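Local structure of hypothetical protein SO0527 (2BBE) at residues A18-E24 with E58-T63; L34-I38 with R49-N53; A29-A33 with E93-S97; Q12-A18 with F64-D70. The protein is of unknown function but may act as a small monooxygenase of the antibiotic biosynthesis monooxygenase type. One frame throughout, in Å; residues are numbered along the deposited sequence. Where two conformers were deposited one is given.

Contact 1 of 4, residues A18-E24 with E58-T63; sequences ASFLSKE and EPRRVT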
loop_
_atom_site.group_PDB
_atom_site.type_symbol
_atom_site.label_atom_id
_atom_site.label_comp_id
_atom_site.label_asym_id
_atom_site.label_seq_id
_atom_site.Cartn_x
_atom_site.Cartn_y
_atom_site.Cartn_z
ATOM N N ALA A 18 13.357 2.002 10.059
ATOM C CA ALA A 18 13.976 2.065 11.395
ATOM C C ALA A 18 14.133 0.632 11.903
ATOM O O ALA A 18 13.131 -0.058 12.164
ATOM C CB ALA A 18 13.078 2.918 12.359
ATOM N N SER A 19 15.383 0.174 12.014
ATOM C CA SER A 19 15.664 -1.204 12.398
ATOM C C SER A 19 16.267 -1.212 13.777
ATOM O O SER A 19 17.068 -0.323 14.123
ATOM C CB SER A 19 16.619 -1.902 11.413
ATOM O OG SER A 19 17.874 -1.229 11.326
ATOM N N PHE A 20 15.889 -2.222 14.551
ATOM C CA PHE A 20 16.319 -2.362 15.938
ATOM C C PHE A 20 16.811 -3.763 16.174
ATOM O O PHE A 20 16.091 -4.730 15.891
ATOM C CB PHE A 20 15.158 -2.047 16.887
ATOM C CG PHE A 20 14.578 -0.679 16.668
ATOM C CD1 PHE A 20 15.147 0.438 17.293
ATOM C CD2 PHE A 20 13.523 -0.495 15.766
ATOM C CE1 PHE A 20 14.644 1.719 17.059
ATOM C CE2 PHE A 20 13.016 0.769 15.526
ATOM C CZ PHE A 20 13.568 1.883 16.173
ATOM N N LEU A 21 18.043 -3.877 16.680
ATOM C CA LEU A 21 18.609 -5.191 17.008
ATOM C C LEU A 21 18.455 -5.448 18.497
ATOM O O LEU A 21 19.105 -4.778 19.308
ATOM C CB LEU A 21 20.097 -5.244 16.645
ATOM C CG LEU A 21 20.785 -6.608 16.824
ATOM C CD1 LEU A 21 20.281 -7.631 15.770
ATOM C CD2 LEU A 21 22.290 -6.439 16.727
ATOM N N SER A 22 17.623 -6.418 18.871
ATOM C CA SER A 22 17.385 -6.654 20.293
ATOM C C SER A 22 18.644 -7.228 20.971
ATOM O O SER A 22 19.513 -7.836 20.323
ATOM C CB SER A 22 16.181 -7.574 20.536
ATOM O OG SER A 22 16.567 -8.921 20.374
ATOM N N LYS A 23 18.745 -6.996 22.275
ATOM C CA LYS A 23 19.688 -7.745 23.112
ATOM C C LYS A 23 19.258 -9.223 23.172
ATOM O O LYS A 23 18.099 -9.550 22.868
ATOM C CB LYS A 23 19.715 -7.148 24.526
ATOM C CG LYS A 23 20.184 -5.682 24.565
ATOM C CD LYS A 23 20.053 -5.069 25.963
ATOM C CE LYS A 23 20.759 -3.682 26.011
ATOM N NZ LYS A 23 21.283 -3.297 27.382
ATOM N N GLU A 24 20.201 -10.100 23.537
ATOM C CA GLU A 24 19.918 -11.517 23.763
ATOM C C GLU A 24 18.751 -11.644 24.742
ATOM O O GLU A 24 18.742 -10.987 25.787
ATOM C CB GLU A 24 21.175 -12.210 24.318
ATOM C CG GLU A 24 21.048 -13.718 24.569
ATOM C CD GLU A 24 22.337 -14.342 25.107
ATOM O OE1 GLU A 24 22.954 -13.764 26.033
ATOM O OE2 GLU A 24 22.731 -15.422 24.605
ATOM N N GLU A 58 18.177 -12.421 10.657
ATOM C CA GLU A 58 18.733 -12.122 11.970
ATOM C C GLU A 58 17.527 -12.020 12.905
ATOM O O GLU A 58 16.902 -10.980 13.021
ATOM C CB GLU A 58 19.537 -10.809 11.943
ATOM C CG GLU A 58 19.896 -10.270 13.360
ATOM C CD GLU A 58 20.504 -11.360 14.240
ATOM O OE1 GLU A 58 21.675 -11.718 13.977
ATOM O OE2 GLU A 58 19.805 -11.877 15.154
ATOM N N PRO A 59 17.167 -13.128 13.550
ATOM C CA PRO A 59 15.879 -13.080 14.235
ATOM C C PRO A 59 15.788 -12.117 15.443
ATOM O O PRO A 59 14.679 -11.881 15.906
ATOM C CB PRO A 59 15.633 -14.540 14.614
ATOM C CG PRO A 59 16.525 -15.329 13.649
ATOM C CD PRO A 59 17.774 -14.467 13.632
ATOM N N ARG A 60 16.908 -11.531 15.889
ATOM C CA ARG A 60 16.863 -10.435 16.890
ATOM C C ARG A 60 16.493 -9.076 16.282
ATOM O O ARG A 60 16.220 -8.110 17.018
ATOM C CB ARG A 60 18.180 -10.313 17.671
ATOM C CG ARG A 60 18.372 -11.400 18.747
ATOM C CD ARG A 60 19.698 -11.246 19.485
ATOM N NE ARG A 60 20.048 -12.472 20.202
ATOM C CZ ARG A 60 21.233 -12.733 20.749
ATOM N NH1 ARG A 60 22.223 -11.850 20.684
ATOM N NH2 ARG A 60 21.426 -13.890 21.364
ATOM N N ARG A 61 16.494 -8.971 14.949
ATOM C CA ARG A 61 16.192 -7.698 14.270
ATOM C C ARG A 61 14.691 -7.497 14.026
ATOM O O ARG A 61 14.036 -8.378 13.446
ATOM C CB ARG A 61 16.940 -7.622 12.929
ATOM C CG ARG A 61 16.588 -6.374 12.080
ATOM C CD ARG A 61 17.670 -6.057 11.070
ATOM N NE ARG A 61 18.889 -5.611 11.736
ATOM C CZ ARG A 61 20.057 -6.234 11.740
ATOM N NH1 ARG A 61 20.239 -7.366 11.055
ATOM N NH2 ARG A 61 21.064 -5.686 12.424
ATOM N N VAL A 62 14.171 -6.341 14.438
ATOM C CA VAL A 62 12.777 -5.964 14.230
ATOM C C VAL A 62 12.800 -4.575 13.560
ATOM O O VAL A 62 13.522 -3.683 14.034
ATOM C CB VAL A 62 12.015 -5.907 15.581
ATOM C CG1 VAL A 62 10.520 -5.821 15.347
ATOM C CG2 VAL A 62 12.319 -7.173 16.443
ATOM N N THR A 63 12.040 -4.389 12.479
ATOM C CA THR A 63 12.177 -3.188 11.639
ATOM C C THR A 63 10.834 -2.573 11.260
ATOM O O THR A 63 9.932 -3.287 10.808
ATOM C CB THR A 63 12.962 -3.540 10.341
ATOM O OG1 THR A 63 14.267 -3.995 10.706
ATOM C CG2 THR A 63 13.068 -2.342 9.354
#
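The guanidinium of R60 lays one face against the start of E24, with E24 CA 3.5 Å above the R60 plane and over its centre. R61 likewise turns a face to L21, whose CD1 lies toward the rim of the group, 3.9 Å from R61 NH2. Both arginines and E24 have two deposited conformers, so these packings are tentative. At the edge of the F20 ring, near its plane, comes V62 O, 3.6 Å from F20 CD2. The strands run antiparallel at 157°. F20 and V62 form a hydrogen-bonded pair, F20 N reaching V62 O at 2.8 Å and V62 N returning to F20 O at 2.9 Å. Next along, S22 N gives R60 O an almost straight bond (175°). R60 belongs to the type I turn E58-R61, where its N-H donates to E58 OE2, on that oxygen's anti lone pair. With CG anti to its N (chi1 -175°), L21 sets CD1 3.6 Å from E58 CG. S22 OG is hydrogen-bonded to T27, and R61 NH1 forms a salt bridge with E101 of the second subunit. E24 OE2 and R60 NH2 stay 3.8 Å apart; the three backbone bonds, more than this long ion pair, probably hold this end of the strand pair.

Contact 2 of 4, residues L34-I38 with R49-N53; sequences LASLI and RYELN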
loop_
_atom_site.group_PDB
_atom_site.type_symbol
_atom_site.label_atom_id
_atom_site.label_comp_id
_atom_site.label_asym_id
_atom_site.label_seq_id
_atom_site.Cartn_x
_atom_site.Cartn_y
_atom_site.Cartn_z
ATOM N N LEU A 34 7.390 -2.395 20.195
ATOM C CA LEU A 34 7.198 -1.719 18.889
ATOM C C LEU A 34 5.748 -1.880 18.406
ATOM O O LEU A 34 5.153 -0.938 17.871
ATOM C CB LEU A 34 8.197 -2.256 17.847
ATOM C CG LEU A 34 9.667 -1.849 18.124
ATOM C CD1 LEU A 34 10.626 -2.685 17.288
ATOM C CD2 LEU A 34 9.908 -0.345 17.857
ATOM N N ALA A 35 5.181 -3.076 18.574
ATOM C CA ALA A 35 3.812 -3.296 18.090
ATOM C C ALA A 35 2.821 -2.420 18.841
ATOM O O ALA A 35 1.775 -2.037 18.277
ATOM C CB ALA A 35 3.410 -4.777 18.177
ATOM N N SER A 36 3.133 -2.105 20.103
ATOM C CA SER A 36 2.237 -1.278 20.927
ATOM C C SER A 36 2.079 0.146 20.345
ATOM O O SER A 36 1.085 0.839 20.636
ATOM C CB SER A 36 2.733 -1.204 22.387
ATOM O OG SER A 36 3.849 -0.320 22.446
ATOM N N LEU A 37 3.038 0.568 19.521
ATOM C CA LEU A 37 3.019 1.906 18.913
ATOM C C LEU A 37 2.100 1.999 17.699
ATOM O O LEU A 37 1.756 3.100 17.257
ATOM C CB LEU A 37 4.438 2.336 18.459
ATOM C CG LEU A 37 5.551 2.273 19.506
ATOM C CD1 LEU A 37 6.904 2.588 18.874
ATOM C CD2 LEU A 37 5.243 3.195 20.696
ATOM N N ILE A 38 1.719 0.851 17.147
ATOM C CA ILE A 38 1.056 0.837 15.838
ATOM C C ILE A 38 -0.371 1.447 15.813
ATOM O O ILE A 38 -0.660 2.280 14.942
ATOM C CB ILE A 38 1.097 -0.589 15.198
ATOM C CG1 ILE A 38 2.554 -0.950 14.884
ATOM C CG2 ILE A 38 0.221 -0.652 13.909
ATOM C CD1 ILE A 38 2.738 -2.364 14.336
ATOM N N ARG A 49 1.723 4.777 6.093
ATOM C CA ARG A 49 2.157 3.414 6.291
ATOM C C ARG A 49 2.972 3.329 7.564
ATOM O O ARG A 49 3.823 4.197 7.859
ATOM C CB ARG A 49 3.008 2.927 5.085
ATOM C CG ARG A 49 3.615 1.570 5.249
ATOM C CD ARG A 49 4.532 1.185 4.052
ATOM N NE ARG A 49 3.817 1.267 2.773
ATOM C CZ ARG A 49 4.407 1.444 1.590
ATOM N NH1 ARG A 49 5.731 1.564 1.513
ATOM N NH2 ARG A 49 3.680 1.480 0.485
ATOM N N TYR A 50 2.720 2.274 8.325
ATOM C CA TYR A 50 3.500 2.012 9.540
ATOM C C TYR A 50 3.505 0.520 9.832
ATOM O O TYR A 50 2.668 0.011 10.606
ATOM C CB TYR A 50 2.894 2.803 10.694
ATOM C CG TYR A 50 3.782 2.982 11.895
ATOM C CD1 TYR A 50 4.980 3.722 11.813
ATOM C CD2 TYR A 50 3.394 2.469 13.123
ATOM C CE1 TYR A 50 5.789 3.926 12.944
ATOM C CE2 TYR A 50 4.181 2.676 14.272
ATOM C CZ TYR A 50 5.371 3.397 14.162
ATOM O OH TYR A 50 6.109 3.582 15.294
ATOM N N GLU A 51 4.444 -0.177 9.198
ATOM C CA GLU A 51 4.436 -1.631 9.167
ATOM C C GLU A 51 5.630 -2.178 9.930
ATOM O O GLU A 51 6.765 -1.741 9.715
ATOM C CB GLU A 51 4.485 -2.127 7.722
ATOM C CG GLU A 51 3.242 -1.737 6.926
ATOM C CD GLU A 51 3.347 -2.149 5.471
ATOM O OE1 GLU A 51 4.368 -2.765 5.076
ATOM O OE2 GLU A 51 2.391 -1.857 4.723
ATOM N N LEU A 52 5.356 -3.127 10.822
ATOM C CA LEU A 52 6.390 -3.788 11.621
ATOM C C LEU A 52 6.771 -5.147 11.005
ATOM O O LEU A 52 5.922 -5.843 10.439
ATOM C CB LEU A 52 5.883 -3.971 13.064
ATOM C CG LEU A 52 6.900 -4.416 14.130
ATOM C CD1 LEU A 52 8.102 -3.426 14.232
ATOM C CD2 LEU A 52 6.180 -4.572 15.483
ATOM N N ASN A 53 8.046 -5.511 11.117
ATOM C CA ASN A 53 8.602 -6.661 10.403
ATOM C C ASN A 53 9.669 -7.338 11.272
ATOM O O ASN A 53 10.472 -6.650 11.938
ATOM C CB ASN A 53 9.247 -6.202 9.081
ATOM C CG ASN A 53 8.310 -5.334 8.224
ATOM O OD1 ASN A 53 8.240 -4.098 8.379
ATOM N ND2 ASN A 53 7.580 -5.976 7.349
#
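Y50 and L52 both place CG opposite their backbone N (chi1 -162° and -169°), and this carries the phenol and the isobutyl group from strand 49-53 toward the type I turn A35-I38. I38 answers with CG1 beside its own N (chi1 -66°) and an extended chain, which brings CD1 to 3.8 Å from L52 CB. Its CG1 meets the Y50 ring obliquely, 3.9 Å from Y50 CD2, while I38 CA lies at the ring edge in plane. The far end of the phenol reaches L37, with Y50 OH 3.8 Å from L37 CB. L52 forks against L34 and A35: its CD1 touches L34 CB at 3.8 Å, the two side chains crossing at about a right angle, and its CD2 comes to 3.6 Å from A35 N. All six touching residues are buried, and the packing is apolar. It seats the C-terminal part of helix 27-35 and the turn on the helix-covered face of the sheet. There Y50 stacks on F64 of strand 61-68, and L37 packs on A82 and I83 of helix 81-94. L52 and N53 pair with a strand of the second subunit, so the sheet runs on across the interface, consistent with a dimeric alpha-beta barrel.

Contact 3 of 4, residues A29-A33 with E93-S97; sequences ALIAA and ELVES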
loop_
_atom_site.group_PDB
_atom_site.type_symbol
_atom_site.label_atom_id
_atom_site.label_comp_id
_atom_site.label_asym_id
_atom_site.label_seq_id
_atom_site.Cartn_x
_atom_site.Cartn_y
_atom_site.Cartn_z
ATOM N N ALA A 29 10.030 -9.192 23.812
ATOM C CA ALA A 29 9.751 -7.897 24.477
ATOM C C ALA A 29 9.873 -6.717 23.491
ATOM O O ALA A 29 9.065 -5.790 23.521
ATOM C CB ALA A 29 10.670 -7.692 25.687
ATOM N N LEU A 30 10.866 -6.774 22.606
ATOM C CA LEU A 30 11.041 -5.693 21.632
ATOM C C LEU A 30 9.898 -5.650 20.615
ATOM O O LEU A 30 9.380 -4.574 20.321
ATOM C CB LEU A 30 12.380 -5.806 20.915
ATOM C CG LEU A 30 12.628 -4.703 19.867
ATOM C CD1 LEU A 30 12.606 -3.282 20.533
ATOM C CD2 LEU A 30 13.907 -4.960 19.105
ATOM N N ILE A 31 9.516 -6.814 20.083
ATOM C CA ILE A 31 8.404 -6.869 19.116
ATOM C C ILE A 31 7.154 -6.294 19.791
ATOM O O ILE A 31 6.455 -5.484 19.197
ATOM C CB ILE A 31 8.107 -8.320 18.584
ATOM C CG1 ILE A 31 9.334 -8.924 17.863
ATOM C CG2 ILE A 31 6.861 -8.333 17.641
ATOM C CD1 ILE A 31 9.273 -10.470 17.678
ATOM N N ALA A 32 6.877 -6.724 21.022
ATOM C CA ALA A 32 5.714 -6.213 21.761
ATOM C C ALA A 32 5.726 -4.689 21.963
ATOM O O ALA A 32 4.694 -4.026 21.768
ATOM C CB ALA A 32 5.550 -6.942 23.098
ATOM N N ALA A 33 6.890 -4.149 22.333
ATOM C CA ALA A 33 7.070 -2.717 22.585
ATOM C C ALA A 33 6.827 -1.914 21.305
ATOM O O ALA A 33 6.130 -0.879 21.320
ATOM C CB ALA A 33 8.476 -2.439 23.130
ATOM N N GLU A 93 16.667 -0.594 27.375
ATOM C CA GLU A 93 16.572 -1.860 28.091
ATOM C C GLU A 93 16.571 -3.064 27.146
ATOM O O GLU A 93 17.027 -4.147 27.512
ATOM C CB GLU A 93 15.321 -1.876 28.979
ATOM C CG GLU A 93 15.225 -0.691 29.955
ATOM C CD GLU A 93 16.419 -0.581 30.901
ATOM O OE1 GLU A 93 16.918 -1.634 31.369
ATOM O OE2 GLU A 93 16.854 0.561 31.183
ATOM N N LEU A 94 16.062 -2.860 25.930
ATOM C CA LEU A 94 15.814 -3.965 25.001
ATOM C C LEU A 94 16.746 -4.061 23.801
ATOM O O LEU A 94 16.841 -5.130 23.183
ATOM C CB LEU A 94 14.371 -3.870 24.460
ATOM C CG LEU A 94 13.233 -3.816 25.484
ATOM C CD1 LEU A 94 11.882 -3.958 24.801
ATOM C CD2 LEU A 94 13.384 -4.916 26.527
ATOM N N VAL A 95 17.371 -2.951 23.412
ATOM C CA VAL A 95 18.053 -2.866 22.115
ATOM C C VAL A 95 19.573 -2.768 22.254
ATOM O O VAL A 95 20.063 -1.958 23.061
ATOM C CB VAL A 95 17.473 -1.677 21.278
ATOM C CG1 VAL A 95 18.271 -1.446 20.003
ATOM C CG2 VAL A 95 16.011 -1.943 20.926
ATOM N N GLU A 96 20.289 -3.575 21.473
ATOM C CA GLU A 96 21.754 -3.526 21.402
ATOM C C GLU A 96 22.226 -2.367 20.516
ATOM O O GLU A 96 23.155 -1.610 20.880
ATOM C CB GLU A 96 22.286 -4.848 20.837
ATOM C CG GLU A 96 23.796 -4.878 20.639
ATOM C CD GLU A 96 24.298 -6.238 20.216
ATOM O OE1 GLU A 96 23.888 -7.248 20.828
ATOM O OE2 GLU A 96 25.110 -6.306 19.260
ATOM N N SER A 97 21.593 -2.232 19.351
ATOM C CA SER A 97 21.951 -1.210 18.375
ATOM C C SER A 97 20.758 -1.012 17.446
ATOM O O SER A 97 19.861 -1.873 17.380
ATOM C CB SER A 97 23.202 -1.601 17.571
ATOM O OG SER A 97 23.043 -2.885 16.984
#
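L30 and L94 bring their CA atoms to 6.1 Å where helix 27-35 passes the end of helix 81-94, and V95 is the first residue there to leave helical backbone angles (-112°/133°). L94 carries most of the contact. Its CG stands opposite the carbonyl carbon, and the extended chain beyond drives CD1 against the turn of helix made by A29, L30 and A33. That methyl lies 3.6 Å from A29 O, 3.7 Å from L30 CA and 4.1 Å from A33 CB, so it rests on backbone as much as on side chains. The other branch, L94 CD2, meets A29 CB at 4.0 Å near the more exposed border. A29 O already accepts the helical bond from A33 N, and the L94 methyl simply packs beside this satisfied carbonyl.

One residue further on, V95 takes over. L30, with CG anti to its N (chi1 180°), sends CD1 to V95 CG2 at 3.7 Å, and the two side chains slant across each other. V95 was deposited in two conformers, so this distance belongs to one of them. L30 also packs on F20 and V62 of the sheet and on Y86, which touches V95 too, while A33 packs on V90. Just beyond, E96 and S97 both face L21 in a classic beta bulge, as strand 95-107 pairs with strand 8-22.

Apolar packing, with no directional bond across these segments, thus joins helix 27-35 to the helix-to-strand junction at L94 and V95; backbone bonds to K23 and L21 tie that junction to the sheet.

Contact 4 of 4, residues Q12-A18 with F64-D70; sequences QQIVCVA and FVEKFVD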
loop_
_atom_site.group_PDB
_atom_site.type_symbol
_atom_site.label_atom_id
_atom_site.label_comp_id
_atom_site.label_asym_id
_atom_site.label_seq_id
_atom_site.Cartn_x
_atom_site.Cartn_y
_atom_site.Cartn_z
ATOM N N GLN A 12 8.046 15.412 -1.565
ATOM C CA GLN A 12 7.148 15.731 -0.452
ATOM C C GLN A 12 7.022 14.595 0.568
ATOM O O GLN A 12 7.257 14.797 1.762
ATOM C CB GLN A 12 5.745 16.150 -0.951
ATOM C CG GLN A 12 4.773 16.440 0.203
ATOM C CD GLN A 12 3.326 16.627 -0.233
ATOM O OE1 GLN A 12 3.062 17.265 -1.257
ATOM N NE2 GLN A 12 2.370 16.076 0.562
ATOM N N GLN A 13 6.601 13.421 0.104
ATOM C CA GLN A 13 6.326 12.302 1.017
ATOM C C GLN A 13 7.614 11.781 1.639
ATOM O O GLN A 13 8.694 11.882 1.037
ATOM C CB GLN A 13 5.546 11.196 0.300
ATOM C CG GLN A 13 4.138 11.662 -0.124
ATOM C CD GLN A 13 3.392 10.597 -0.885
ATOM O OE1 GLN A 13 3.555 9.409 -0.608
ATOM N NE2 GLN A 13 2.571 11.006 -1.850
ATOM N N ILE A 14 7.502 11.251 2.851
ATOM C CA ILE A 14 8.680 10.855 3.608
ATOM C C ILE A 14 8.576 9.379 3.926
ATOM O O ILE A 14 7.565 8.911 4.485
ATOM C CB ILE A 14 8.828 11.667 4.936
ATOM C CG1 ILE A 14 9.116 13.158 4.629
ATOM C CG2 ILE A 14 9.915 11.049 5.837
ATOM C CD1 ILE A 14 10.471 13.416 3.943
ATOM N N VAL A 15 9.614 8.653 3.542
ATOM C CA VAL A 15 9.722 7.227 3.854
ATOM C C VAL A 15 10.729 7.071 4.997
ATOM O O VAL A 15 11.733 7.781 5.036
ATOM C CB VAL A 15 10.131 6.406 2.591
ATOM C CG1 VAL A 15 10.611 4.957 2.967
ATOM C CG2 VAL A 15 8.932 6.335 1.604
ATOM N N CYS A 16 10.454 6.176 5.935
ATOM C CA CYS A 16 11.429 5.892 6.988
ATOM C C CYS A 16 11.569 4.405 7.196
ATOM O O CYS A 16 10.560 3.662 7.237
ATOM C CB CYS A 16 11.041 6.573 8.322
ATOM S SG CYS A 16 12.193 6.236 9.698
ATOM N N VAL A 17 12.815 3.957 7.315
ATOM C CA VAL A 17 13.097 2.582 7.709
ATOM C C VAL A 17 13.883 2.639 9.021
ATOM O O VAL A 17 14.945 3.265 9.088
ATOM C CB VAL A 17 13.893 1.806 6.637
ATOM C CG1 VAL A 17 14.212 0.380 7.135
ATOM C CG2 VAL A 17 13.097 1.743 5.301
ATOM N N ALA A 18 13.357 2.002 10.059
ATOM C CA ALA A 18 13.976 2.065 11.395
ATOM C C ALA A 18 14.133 0.632 11.903
ATOM O O ALA A 18 13.131 -0.058 12.164
ATOM C CB ALA A 18 13.078 2.918 12.359
ATOM N N PHE A 64 10.707 -1.254 11.436
ATOM C CA PHE A 64 9.560 -0.522 10.930
ATOM C C PHE A 64 9.809 -0.001 9.512
ATOM O O PHE A 64 10.871 0.565 9.216
ATOM C CB PHE A 64 9.220 0.695 11.842
ATOM C CG PHE A 64 8.141 0.417 12.863
ATOM C CD1 PHE A 64 6.847 0.051 12.456
ATOM C CD2 PHE A 64 8.407 0.556 14.230
ATOM C CE1 PHE A 64 5.843 -0.194 13.405
ATOM C CE2 PHE A 64 7.408 0.326 15.174
ATOM C CZ PHE A 64 6.143 -0.070 14.766
ATOM N N VAL A 65 8.800 -0.160 8.662
ATOM C CA VAL A 65 8.780 0.422 7.327
ATOM C C VAL A 65 7.623 1.413 7.312
ATOM O O VAL A 65 6.456 1.034 7.531
ATOM C CB VAL A 65 8.599 -0.682 6.254
ATOM C CG1 VAL A 65 8.254 -0.056 4.860
ATOM C CG2 VAL A 65 9.887 -1.557 6.209
ATOM N N GLU A 66 7.950 2.686 7.088
ATOM C CA GLU A 66 7.012 3.769 7.356
ATOM C C GLU A 66 6.904 4.714 6.167
ATOM O O GLU A 66 7.853 4.823 5.371
ATOM C CB GLU A 66 7.489 4.594 8.579
ATOM C CG GLU A 66 8.012 3.772 9.775
ATOM C CD GLU A 66 8.600 4.648 10.898
ATOM O OE1 GLU A 66 8.480 5.896 10.842
ATOM O OE2 GLU A 66 9.178 4.076 11.856
ATOM N N LYS A 67 5.768 5.411 6.089
ATOM C CA LYS A 67 5.562 6.492 5.111
ATOM C C LYS A 67 4.596 7.527 5.681
ATOM O O LYS A 67 3.570 7.177 6.286
ATOM C CB LYS A 67 5.056 5.950 3.759
ATOM C CG LYS A 67 5.276 6.904 2.569
ATOM C CD LYS A 67 4.631 6.404 1.247
ATOM C CE LYS A 67 5.356 5.204 0.619
ATOM N NZ LYS A 67 4.752 4.774 -0.732
ATOM N N PHE A 68 4.936 8.801 5.491
ATOM C CA PHE A 68 4.160 9.945 5.982
ATOM C C PHE A 68 3.952 10.940 4.853
ATOM O O PHE A 68 4.747 10.998 3.905
ATOM C CB PHE A 68 4.872 10.634 7.169
ATOM C CG PHE A 68 5.004 9.744 8.363
ATOM C CD1 PHE A 68 6.097 8.877 8.482
ATOM C CD2 PHE A 68 4.005 9.732 9.350
ATOM C CE1 PHE A 68 6.207 8.008 9.583
ATOM C CE2 PHE A 68 4.094 8.871 10.445
ATOM C CZ PHE A 68 5.190 8.010 10.562
ATOM N N VAL A 69 2.868 11.710 4.941
ATOM C CA VAL A 69 2.493 12.612 3.847
ATOM C C VAL A 69 3.572 13.679 3.570
ATOM O O VAL A 69 3.695 14.176 2.448
ATOM C CB VAL A 69 1.104 13.268 4.096
ATOM C CG1 VAL A 69 0.001 12.196 4.131
ATOM C CG2 VAL A 69 1.107 14.072 5.370
ATOM N N ASP A 70 4.351 14.025 4.598
ATOM C CA ASP A 70 5.409 15.041 4.458
ATOM C C ASP A 70 6.266 15.086 5.703
ATOM O O ASP A 70 6.004 14.362 6.648
ATOM C CB ASP A 70 4.855 16.440 4.110
ATOM C CG ASP A 70 3.835 16.975 5.127
ATOM O OD1 ASP A 70 3.883 16.660 6.329
ATOM O OD2 ASP A 70 2.964 17.756 4.690
#
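I14 O accepts a hydrogen bond from F68 N at 2.8 Å and has a weaker C-H contact from K67 CA, at 3.2 Å. The return bond, I14 N to F68 O, is nearly straight (174°). The same two-way pairing recurs at C16 with E66 and at A18 with F64. Here the strands run antiparallel at 164°. They are the two central strands of a four-stranded antiparallel sheet with helices packed on one side, a ferredoxin-like topology consistent with the dimeric alpha-beta barrel clan.

I14, C16, E66 and F68 point to the helical side. The extended E66 chain lays its carboxylate along C16, with OE1 3.7 Å from C16 CB, and E66 OE2 passes A18 CB at 4.1 Å. E66 OE1 also lies at the edge of the F68 ring, in its plane. F74 of helix 71-78 covers I14, C16 and E66, and a sulfate, probably from the crystallisation liquor, lies about 5 Å from the I14 side chain.

V15 and K67 occupy the other face, V15 CG2 touching K67 CG at 3.8 Å. K67, given in one of two deposited conformers, bends at chi3 (-72°), and in that conformer its NZ hydrogen-bonds Q105 OE1. V65 meets V65 of the second subunit on this face. Before the strand, Q12, extended, bonds V69 O through NE2 at 3.0 Å. D70 OD1 caps helix 71-78 at A73 N, and Q13 NE2 hydrogen-bonds A45 O and C47 O of the third subunit.

Overall arrangement
Contacts 1 and 4 pair the same two strands, 8-22 and 61-68, share A18, and lie about 19 Å apart between centres, on opposite sides of the chain's centre. Contact 4 is buried and dominated by regular backbone bonding, whereas contact 1 frays into a partly buried turn with arginine side chains packed against it. Contacts 2 and 3 both use helix 27-35 and are apolar: contact 2 sets its end on strand 47-55, outermost within the chain, in the core, and contact 3 sets its middle against the end of helix 81-94, partly at the surface. Probable backbone bonds join them, E51 O to V65 N between contacts 2 and 4, L21 O to E96 N between contacts 1 and 3.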